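Long-range contact in protein mini spindles (Drosophila melanogaster, PDB 5VJC), which probably binds tubulin through TOG domains built of HEAT repeats and so promotes microtubule dynamics and mitotic spindle formation: residues L115-L129 / R157-F169. Numbering follows the deposited sequence.
Sequences LVQVFQVLIDEEYIL and RRVLRQVILVFPF
Gln162 reaches across from helix 150-166 and sets its side chain among Val116, Phe119, Gln120 and Ile123 of helix 105-124, a knob-into-hole fit. With CG anti to its carbonyl carbon (chi1 -66°) and the chain extended beyond, Gln162 NE2 donates a nearly straight bond to Val116 O (3.1 Å), on a lone pair in the carbonyl plane. That oxygen already accepts the helical N-H of Gln120, so two donors grip it. A water bound to Gln162 NE2 also links Gln120 OE1 and Arg158 NH1, so NE2 donates twice and the turn of the amide is set; Gln162 OE1 is buried against Phe119 CB (3.6 Å) with no polar partner. Nearby, Val116 CG1 lies over one face of the Arg158 guanidinium, while its CG2 meets Arg158 CG.

Phe119 returns the fit, its ring lodged among Val159, Gln162, Val163 and Val166. Val163 CG2 makes a CH-pi contact over a face, 4.0 Å from the ring centroid, and Val166 CG2 comes to the edge, 3.8 Å from Phe119 CD1. The other Val166 methyl, CG1, presses on Tyr127 O and on Ile123 CG1. Beyond the Schellman motif at Glu126 the chain turns back, and Leu129 N donates to Val166 O (3.0 Å), a carbonyl that also takes a water shared with Leu129 O. Leu129 CD1 rests on Phe167 CB (4.0 Å). Helix 131-142 packs against Leu115, Val159 and Val163. The axes of 115-124 and 157-166, nearly parallel at 16° and 9.4 Å apart at their closest, are characteristic of side-by-side helix packing in the HEAT-repeat solenoid of a TOG domain.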
loop_
_atom_site.group_PDB
_atom_site.type_symbol
_atom_site.label_atom_id
_atom_site.label_comp_id
_atom_site.label_asym_id
_atom_site.label_seq_id
_atom_site.Cartn_x
_atom_site.Cartn_y
_atom_site.Cartn_z
ATOM N N LEU A 115 -8.113 -8.798 2.147
ATOM C CA LEU A 115 -7.662 -8.014 1.000
ATOM C C LEU A 115 -7.076 -8.876 -0.106
ATOM O O LEU A 115 -7.260 -8.572 -1.289
ATOM C CB LEU A 115 -6.628 -6.974 1.445
ATOM C CG LEU A 115 -7.273 -5.728 2.047
ATOM C CD1 LEU A 115 -6.240 -4.968 2.843
ATOM C CD2 LEU A 115 -7.860 -4.846 0.924
ATOM N N VAL A 116 -6.347 -9.930 0.279
ATOM C CA VAL A 116 -5.842 -10.870 -0.708
ATOM C C VAL A 116 -7.011 -11.495 -1.468
ATOM O O VAL A 116 -6.942 -11.596 -2.686
ATOM C CB VAL A 116 -4.953 -11.968 -0.070
ATOM C CG1 VAL A 116 -4.620 -13.060 -1.086
ATOM C CG2 VAL A 116 -3.668 -11.342 0.465
ATOM N N GLN A 117 -8.075 -11.902 -0.767
ATOM C CA GLN A 117 -9.260 -12.472 -1.442
ATOM C C GLN A 117 -9.922 -11.431 -2.359
ATOM O O GLN A 117 -10.353 -11.743 -3.472
ATOM C CB GLN A 117 -10.316 -12.975 -0.445
ATOM C CG GLN A 117 -9.893 -13.907 0.700
ATOM C CD GLN A 117 -11.026 -14.023 1.728
ATOM O OE1 GLN A 117 -10.893 -13.610 2.896
ATOM N NE2 GLN A 117 -12.180 -14.539 1.276
ATOM N N VAL A 118 -10.007 -10.196 -1.879
ATOM C CA VAL A 118 -10.578 -9.101 -2.674
ATOM C C VAL A 118 -9.802 -8.853 -3.961
ATOM O O VAL A 118 -10.391 -8.775 -5.038
ATOM C CB VAL A 118 -10.619 -7.786 -1.869
ATOM C CG1 VAL A 118 -10.895 -6.585 -2.785
ATOM C CG2 VAL A 118 -11.675 -7.875 -0.772
ATOM N N PHE A 119 -8.479 -8.727 -3.863
ATOM C CA PHE A 119 -7.720 -8.369 -5.058
ATOM C C PHE A 119 -7.656 -9.520 -6.053
ATOM O O PHE A 119 -7.614 -9.277 -7.257
ATOM C CB PHE A 119 -6.324 -7.848 -4.679
ATOM C CG PHE A 119 -6.346 -6.391 -4.343
ATOM C CD1 PHE A 119 -6.162 -5.439 -5.330
ATOM C CD2 PHE A 119 -6.661 -5.972 -3.061
ATOM C CE1 PHE A 119 -6.249 -4.085 -5.045
ATOM C CE2 PHE A 119 -6.742 -4.610 -2.756
ATOM C CZ PHE A 119 -6.537 -3.670 -3.752
ATOM N N GLN A 120 -7.729 -10.759 -5.563
ATOM C CA GLN A 120 -7.903 -11.902 -6.457
ATOM C C GLN A 120 -9.202 -11.793 -7.273
ATOM O O GLN A 120 -9.202 -12.023 -8.491
ATOM C CB GLN A 120 -7.893 -13.225 -5.685
ATOM C CG GLN A 120 -7.742 -14.419 -6.643
ATOM C CD GLN A 120 -6.527 -14.259 -7.555
ATOM O OE1 GLN A 120 -5.397 -14.106 -7.077
ATOM N NE2 GLN A 120 -6.752 -14.270 -8.872
ATOM N N VAL A 121 -10.299 -11.431 -6.620
ATOM C CA VAL A 121 -11.556 -11.165 -7.341
ATOM C C VAL A 121 -11.376 -10.063 -8.387
ATOM O O VAL A 121 -11.804 -10.210 -9.542
ATOM C CB VAL A 121 -12.696 -10.788 -6.370
ATOM C CG1 VAL A 121 -13.918 -10.235 -7.126
ATOM C CG2 VAL A 121 -13.097 -12.009 -5.564
ATOM N N LEU A 122 -10.701 -8.978 -8.020
ATOM C CA LEU A 122 -10.481 -7.884 -8.975
ATOM C C LEU A 122 -9.651 -8.347 -10.182
ATOM O O LEU A 122 -9.925 -7.978 -11.335
ATOM C CB LEU A 122 -9.790 -6.706 -8.289
ATOM C CG LEU A 122 -10.497 -6.152 -7.048
ATOM C CD1 LEU A 122 -9.768 -4.911 -6.515
ATOM C CD2 LEU A 122 -11.966 -5.851 -7.340
ATOM N N ILE A 123 -8.631 -9.154 -9.914
ATOM C CA ILE A 123 -7.800 -9.699 -10.989
ATOM C C ILE A 123 -8.617 -10.629 -11.892
ATOM O O ILE A 123 -8.560 -10.518 -13.118
ATOM C CB ILE A 123 -6.587 -10.436 -10.421
ATOM C CG1 ILE A 123 -5.685 -9.426 -9.687
ATOM C CG2 ILE A 123 -5.841 -11.194 -11.546
ATOM C CD1 ILE A 123 -4.647 -10.051 -8.780
ATOM N N ASP A 124 -9.414 -11.494 -11.275
ATOM C CA ASP A 124 -10.217 -12.476 -12.002
ATOM C C ASP A 124 -11.284 -11.799 -12.860
ATOM O O ASP A 124 -11.575 -12.240 -13.977
ATOM C CB ASP A 124 -10.869 -13.459 -11.025
ATOM C CG ASP A 124 -9.876 -14.468 -10.464
ATOM O OD1 ASP A 124 -8.751 -14.543 -10.984
ATOM O OD2 ASP A 124 -10.226 -15.189 -9.508
ATOM N N GLU A 125 -11.843 -10.713 -12.336
ATOM C CA GLU A 125 -12.863 -9.950 -13.040
ATOM C C GLU A 125 -12.270 -8.879 -13.963
ATOM O O GLU A 125 -13.006 -8.130 -14.600
ATOM C CB GLU A 125 -13.811 -9.297 -12.030
ATOM C CG GLU A 125 -14.542 -10.284 -11.130
ATOM C CD GLU A 125 -15.632 -11.072 -11.850
ATOM O OE1 GLU A 125 -16.022 -10.679 -12.977
ATOM O OE2 GLU A 125 -16.104 -12.085 -11.278
ATOM N N GLU A 126 -10.943 -8.813 -14.027
ATOM C CA GLU A 126 -10.235 -7.825 -14.845
ATOM C C GLU A 126 -10.661 -6.397 -14.478
ATOM O O GLU A 126 -10.773 -5.517 -15.330
ATOM C CB GLU A 126 -10.461 -8.090 -16.346
ATOM C CG GLU A 126 -10.084 -9.506 -16.755
ATOM C CD GLU A 126 -10.074 -9.702 -18.259
ATOM O OE1 GLU A 126 -11.155 -9.962 -18.821
ATOM O OE2 GLU A 126 -8.984 -9.596 -18.872
ATOM N N TYR A 127 -10.881 -6.168 -13.193
ATOM C CA TYR A 127 -11.210 -4.819 -12.747
ATOM C C TYR A 127 -9.930 -3.987 -12.686
ATOM O O TYR A 127 -8.868 -4.486 -12.328
ATOM C CB TYR A 127 -11.916 -4.856 -11.392
ATOM C CG TYR A 127 -12.253 -3.481 -10.820
ATOM C CD1 TYR A 127 -13.331 -2.744 -11.313
ATOM C CD2 TYR A 127 -11.488 -2.928 -9.792
ATOM C CE1 TYR A 127 -13.635 -1.473 -10.807
ATOM C CE2 TYR A 127 -11.789 -1.671 -9.258
ATOM C CZ TYR A 127 -12.866 -0.945 -9.779
ATOM O OH TYR A 127 -13.159 0.298 -9.262
ATOM N N ILE A 128 -10.063 -2.723 -13.056
ATOM C CA ILE A 128 -9.011 -1.720 -13.036
ATOM C C ILE A 128 -9.319 -0.704 -11.940
ATOM O O ILE A 128 -10.384 -0.089 -11.989
ATOM C CB ILE A 128 -8.953 -1.002 -14.401
ATOM C CG1 ILE A 128 -8.472 -1.978 -15.462
ATOM C CG2 ILE A 128 -8.058 0.222 -14.352
ATOM C CD1 ILE A 128 -7.186 -2.595 -15.102
ATOM N N LEU A 129 -8.444 -0.538 -10.946
ATOM C CA LEU A 129 -8.724 0.426 -9.879
ATOM C C LEU A 129 -8.874 1.843 -10.417
ATOM O O LEU A 129 -8.086 2.296 -11.264
ATOM C CB LEU A 129 -7.632 0.455 -8.801
ATOM C CG LEU A 129 -7.311 -0.666 -7.812
ATOM C CD1 LEU A 129 -6.382 -0.121 -6.719
ATOM C CD2 LEU A 129 -8.551 -1.269 -7.191
ATOM N N ARG A 157 3.014 -7.109 1.796
ATOM C CA ARG A 157 3.723 -7.411 0.568
ATOM C C ARG A 157 2.833 -8.194 -0.417
ATOM O O ARG A 157 2.826 -7.925 -1.620
ATOM C CB ARG A 157 5.015 -8.194 0.906
ATOM C CG ARG A 157 6.060 -8.337 -0.215
ATOM C CD ARG A 157 7.509 -8.119 0.355
ATOM N NE ARG A 157 7.651 -8.746 1.659
ATOM C CZ ARG A 157 8.317 -8.218 2.681
ATOM N NH1 ARG A 157 8.939 -7.057 2.534
ATOM N NH2 ARG A 157 8.368 -8.868 3.840
ATOM N N ARG A 158 2.079 -9.165 0.086
ATOM C CA ARG A 158 1.239 -10.005 -0.775
ATOM C C ARG A 158 0.145 -9.166 -1.460
ATOM O O ARG A 158 -0.083 -9.262 -2.683
ATOM C CB ARG A 158 0.624 -11.140 0.053
ATOM C CG ARG A 158 -0.376 -12.013 -0.680
ATOM C CD ARG A 158 0.258 -13.144 -1.480
ATOM N NE ARG A 158 -0.734 -14.130 -1.917
ATOM C CZ ARG A 158 -1.423 -14.056 -3.059
ATOM N NH1 ARG A 158 -1.232 -13.046 -3.903
ATOM N NH2 ARG A 158 -2.307 -15.001 -3.368
ATOM N N VAL A 159 -0.515 -8.330 -0.667
ATOM C CA VAL A 159 -1.522 -7.395 -1.186
ATOM C C VAL A 159 -0.877 -6.398 -2.139
ATOM O O VAL A 159 -1.384 -6.158 -3.217
ATOM C CB VAL A 159 -2.229 -6.636 -0.019
ATOM C CG1 VAL A 159 -3.180 -5.514 -0.556
ATOM C CG2 VAL A 159 -2.978 -7.617 0.879
ATOM N N LEU A 160 0.246 -5.804 -1.742
ATOM C CA LEU A 160 0.886 -4.819 -2.610
ATOM C C LEU A 160 1.218 -5.433 -3.981
ATOM O O LEU A 160 1.073 -4.791 -5.041
ATOM C CB LEU A 160 2.152 -4.261 -1.960
ATOM C CG LEU A 160 2.778 -3.052 -2.674
ATOM C CD1 LEU A 160 1.971 -1.763 -2.444
ATOM C CD2 LEU A 160 4.217 -2.844 -2.252
ATOM N N ARG A 161 1.594 -6.706 -3.977
ATOM C CA ARG A 161 2.001 -7.327 -5.237
ATOM C C ARG A 161 0.818 -7.804 -6.061
ATOM O O ARG A 161 0.983 -8.187 -7.218
ATOM C CB ARG A 161 2.978 -8.456 -4.956
ATOM C CG ARG A 161 4.320 -7.878 -4.513
ATOM C CD ARG A 161 5.310 -8.950 -4.088
ATOM N NE ARG A 161 6.500 -8.336 -3.515
ATOM C CZ ARG A 161 7.606 -9.003 -3.192
ATOM N NH1 ARG A 161 7.686 -10.310 -3.425
ATOM N NH2 ARG A 161 8.642 -8.349 -2.672
ATOM N N GLN A 162 -0.375 -7.721 -5.477
ATOM C CA GLN A 162 -1.609 -7.813 -6.236
ATOM C C GLN A 162 -2.050 -6.449 -6.770
ATOM O O GLN A 162 -2.546 -6.361 -7.874
ATOM C CB GLN A 162 -2.727 -8.384 -5.377
ATOM C CG GLN A 162 -2.523 -9.822 -4.965
ATOM C CD GLN A 162 -3.617 -10.244 -4.040
ATOM O OE1 GLN A 162 -3.786 -9.658 -2.952
ATOM N NE2 GLN A 162 -4.420 -11.214 -4.479
ATOM N N VAL A 163 -1.894 -5.401 -5.959
ATOM C CA VAL A 163 -2.297 -4.061 -6.373
ATOM C C VAL A 163 -1.636 -3.654 -7.687
ATOM O O VAL A 163 -2.292 -3.074 -8.568
ATOM C CB VAL A 163 -1.969 -3.021 -5.289
ATOM C CG1 VAL A 163 -2.247 -1.614 -5.798
ATOM C CG2 VAL A 163 -2.803 -3.296 -4.026
ATOM N N ILE A 164 -0.348 -3.970 -7.844
ATOM C CA ILE A 164 0.370 -3.547 -9.037
ATOM C C ILE A 164 -0.164 -4.223 -10.294
ATOM O O ILE A 164 0.139 -3.786 -11.382
ATOM C CB ILE A 164 1.889 -3.835 -8.960
ATOM C CG1 ILE A 164 2.132 -5.341 -8.812
ATOM C CG2 ILE A 164 2.511 -3.065 -7.826
ATOM C CD1 ILE A 164 3.542 -5.691 -8.358
ATOM N N LEU A 165 -0.962 -5.277 -10.144
ATOM C CA LEU A 165 -1.564 -5.921 -11.307
ATOM C C LEU A 165 -2.830 -5.188 -11.755
ATOM O O LEU A 165 -3.280 -5.374 -12.880
ATOM C CB LEU A 165 -1.884 -7.384 -10.999
ATOM C CG LEU A 165 -0.654 -8.179 -10.518
ATOM C CD1 LEU A 165 -1.011 -9.609 -10.115
ATOM C CD2 LEU A 165 0.422 -8.166 -11.595
ATOM N N VAL A 166 -3.398 -4.352 -10.884
ATOM C CA VAL A 166 -4.653 -3.671 -11.211
ATOM C C VAL A 166 -4.585 -2.151 -11.034
ATOM O O VAL A 166 -5.613 -1.477 -11.049
ATOM C CB VAL A 166 -5.835 -4.191 -10.361
ATOM C CG1 VAL A 166 -6.194 -5.634 -10.735
ATOM C CG2 VAL A 166 -5.553 -4.033 -8.833
ATOM N N PHE A 167 -3.372 -1.626 -10.922
ATOM C CA PHE A 167 -3.125 -0.216 -10.667
ATOM C C PHE A 167 -1.716 0.073 -11.190
ATOM O O PHE A 167 -0.855 -0.803 -11.096
ATOM C CB PHE A 167 -3.273 0.080 -9.159
ATOM C CG PHE A 167 -3.182 1.533 -8.808
ATOM C CD1 PHE A 167 -4.192 2.408 -9.169
ATOM C CD2 PHE A 167 -2.091 2.024 -8.112
ATOM C CE1 PHE A 167 -4.106 3.756 -8.860
ATOM C CE2 PHE A 167 -2.010 3.371 -7.793
ATOM C CZ PHE A 167 -3.008 4.232 -8.168
ATOM N N PRO A 168 -1.466 1.271 -11.762
ATOM C CA PRO A 168 -0.174 1.476 -12.452
ATOM C C PRO A 168 1.079 1.212 -11.601
ATOM O O PRO A 168 1.234 1.787 -10.519
ATOM C CB PRO A 168 -0.242 2.948 -12.868
ATOM C CG PRO A 168 -1.716 3.192 -13.074
ATOM C CD PRO A 168 -2.350 2.443 -11.920
ATOM N N PHE A 169 1.964 0.346 -12.101
ATOM C CA PHE A 169 3.136 -0.047 -11.337
ATOM C C PHE A 169 4.055 1.152 -11.169
ATOM O O PHE A 169 4.703 1.262 -10.145
ATOM C CB PHE A 169 3.881 -1.264 -11.967
ATOM C CG PHE A 169 4.258 -1.106 -13.426
ATOM C CD1 PHE A 169 5.442 -0.471 -13.793
ATOM C CD2 PHE A 169 3.466 -1.659 -14.420
ATOM C CE1 PHE A 169 5.806 -0.341 -15.135
ATOM C CE2 PHE A 169 3.818 -1.536 -15.774
ATOM C CZ PHE A 169 4.991 -0.877 -16.129
HETATM O O HOH W 1 -3.153 -12.831 -6.521
HETATM O O HOH W 2 -5.119 -15.458 -4.577
HETATM O O HOH W 3 -5.799 1.185 -12.333
#